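PDB 1VR0: probable 2-phosphosulfolactate phosphatase from Clostridium acetobutylicum, which probably catalyses the magnesium-dependent hydrolysis of (2R)-O-phospho-3-sulfolactate to (2R)-3-sulfolactate and phosphate. Local coordinates for residues I174-C177 / V178-M182. Sequence-based numbering, arbitrary orientation.
Sequences IINC and VMDRM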
loop_
_atom_site.group_PDB
_atom_site.type_symbol
_atom_site.label_atom_id
_atom_site.label_comp_id
_atom_site.label_asym_id
_atom_site.label_seq_id
_atom_site.Cartn_x
_atom_site.Cartn_y
_atom_site.Cartn_z
ATOM N N ILE A 174 11.533 8.655 -8.117
ATOM C CA ILE A 174 12.851 8.088 -7.908
ATOM C C ILE A 174 13.002 6.785 -8.704
ATOM O O ILE A 174 14.030 6.554 -9.329
ATOM C CB ILE A 174 13.109 7.925 -6.412
ATOM C CG1 ILE A 174 13.231 9.329 -5.788
ATOM C CG2 ILE A 174 14.358 7.106 -6.146
ATOM C CD1 ILE A 174 13.503 9.383 -4.326
ATOM N N ILE A 175 11.965 5.955 -8.678
ATOM C CA ILE A 175 11.950 4.718 -9.432
ATOM C C ILE A 175 12.121 5.055 -10.917
ATOM O O ILE A 175 12.904 4.445 -11.620
ATOM C CB ILE A 175 10.646 3.959 -9.170
ATOM C CG1 ILE A 175 10.669 3.416 -7.742
ATOM C CG2 ILE A 175 10.433 2.839 -10.179
ATOM C CD1 ILE A 175 9.300 3.009 -7.215
ATOM N N ASN A 176 11.425 6.084 -11.372
ATOM C CA ASN A 176 11.538 6.513 -12.740
ATOM C C ASN A 176 12.945 6.893 -13.113
ATOM O O ASN A 176 13.380 6.615 -14.203
ATOM C CB ASN A 176 10.623 7.699 -13.010
ATOM C CG ASN A 176 10.311 7.842 -14.475
ATOM O OD1 ASN A 176 10.883 8.654 -15.170
ATOM N ND2 ASN A 176 9.446 6.986 -14.955
ATOM N N CYS A 177 13.631 7.568 -12.207
ATOM C CA CYS A 177 15.014 7.995 -12.410
ATOM C C CYS A 177 15.969 6.814 -12.456
ATOM O O CYS A 177 16.996 6.853 -13.159
ATOM C CB CYS A 177 15.444 8.928 -11.277
ATOM S SG CYS A 177 14.669 10.587 -11.245
ATOM N N VAL A 178 15.654 5.775 -11.686
ATOM C CA VAL A 178 16.407 4.542 -11.748
ATOM C C VAL A 178 16.216 3.910 -13.126
ATOM O O VAL A 178 17.173 3.443 -13.724
ATOM C CB VAL A 178 16.010 3.552 -10.642
ATOM C CG1 VAL A 178 16.631 2.158 -10.901
ATOM C CG2 VAL A 178 16.443 4.068 -9.285
HETATM N N MSE A 179 14.982 3.931 -13.617
HETATM C CA MSE A 179 14.666 3.372 -14.920
HETATM C C MSE A 179 15.342 4.125 -16.055
HETATM O O MSE A 179 15.725 3.525 -17.042
HETATM C CB MSE A 179 13.187 3.389 -15.162
HETATM C CG MSE A 179 12.412 2.557 -14.162
HETATM SE SE MSE A 179 10.436 2.542 -14.567
HETATM C CE MSE A 179 10.914 1.299 -16.360
ATOM N N ASP A 180 15.458 5.440 -15.917
ATOM C CA ASP A 180 16.207 6.230 -16.878
ATOM C C ASP A 180 17.657 5.732 -16.960
ATOM O O ASP A 180 18.256 5.774 -18.008
ATOM C CB ASP A 180 16.202 7.722 -16.514
ATOM C CG ASP A 180 14.842 8.411 -16.735
ATOM O OD1 ASP A 180 13.884 7.840 -17.358
ATOM O OD2 ASP A 180 14.748 9.571 -16.260
ATOM N N ARG A 181 18.198 5.257 -15.843
ATOM C CA ARG A 181 19.561 4.750 -15.796
ATOM C C ARG A 181 19.698 3.270 -16.038
ATOM O O ARG A 181 20.788 2.821 -16.290
ATOM C CB ARG A 181 20.224 5.082 -14.466
ATOM C CG ARG A 181 20.449 6.535 -14.320
ATOM C CD ARG A 181 20.469 6.946 -12.907
ATOM N NE ARG A 181 19.923 8.289 -12.785
ATOM C CZ ARG A 181 20.656 9.389 -12.727
ATOM N NH1 ARG A 181 21.991 9.345 -12.760
ATOM N NH2 ARG A 181 20.046 10.553 -12.620
HETATM N N MSE A 182 18.636 2.489 -15.961
HETATM C CA MSE A 182 18.730 1.119 -16.460
HETATM C C MSE A 182 17.478 0.324 -16.699
HETATM O O MSE A 182 16.466 0.547 -16.056
HETATM C CB MSE A 182 19.518 0.312 -15.486
HETATM C CG MSE A 182 18.891 0.223 -14.134
HETATM SE SE MSE A 182 20.072 -1.018 -13.148
HETATM C CE MSE A 182 21.096 -2.065 -14.714
#
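Cys177 and Arg181 meet at the C-terminal end of helix 165-181, where a single carbonyl oxygen receives two weak bonds. Arg181 N and Arg181 NE each lie 3.3 Å from Cys177 O, and their N-H...O angles of 138° and 134° fall well short of linear, which justifies calling both weak. The arginine reaches back because its CG sits beside its own backbone N and the chain bends at chi3, bringing the edge of the guanidinium, in its plane, against the oxygen. The Cys177 side chain touches the next turn through CB, 3.2 Å from Val178 N. The preceding turn is regular alpha-helix: Val178 N to Ile174 O measures 3.0 Å, and Met179 N to Ile175 O measures 2.9 Å. Val178 lies over the two carbonyls of that turn: CG2, beside the backbone N and anti to the carbonyl carbon, is 3.5 Å from Ile174 O, while Val178 CB is 3.4 Å from Ile175 O. Asp180 N closes the next bond at 2.9 Å to Asn176 O. The side chains of Asn176 and Asp180 approach each other with amide and carboxylate planes 80° apart, close to perpendicular. Selenomethionine Met179 runs along the same side of the helix as Ile175, its SE 4.4 Å from Ile175 CG2, a loose apolar contact.

The guanidinium of Arg181 has stronger partners than the carbonyl: NH2 forms a salt bridge with Glu139 and NH1 one with Glu143, tying this helix end to helix 138-148. Cys177 packs on Glu139 and Ala142 of the same helix, and Val178 on Ala142 and Ile145. Val178 also touches Ile15 of strand 13-18 and Leu185 of strand 185-187, while Ile175, against Ile15, Leu187 and Ala191, bridges from these two neighbouring parallel strands of the mixed sheet to helix 189-199.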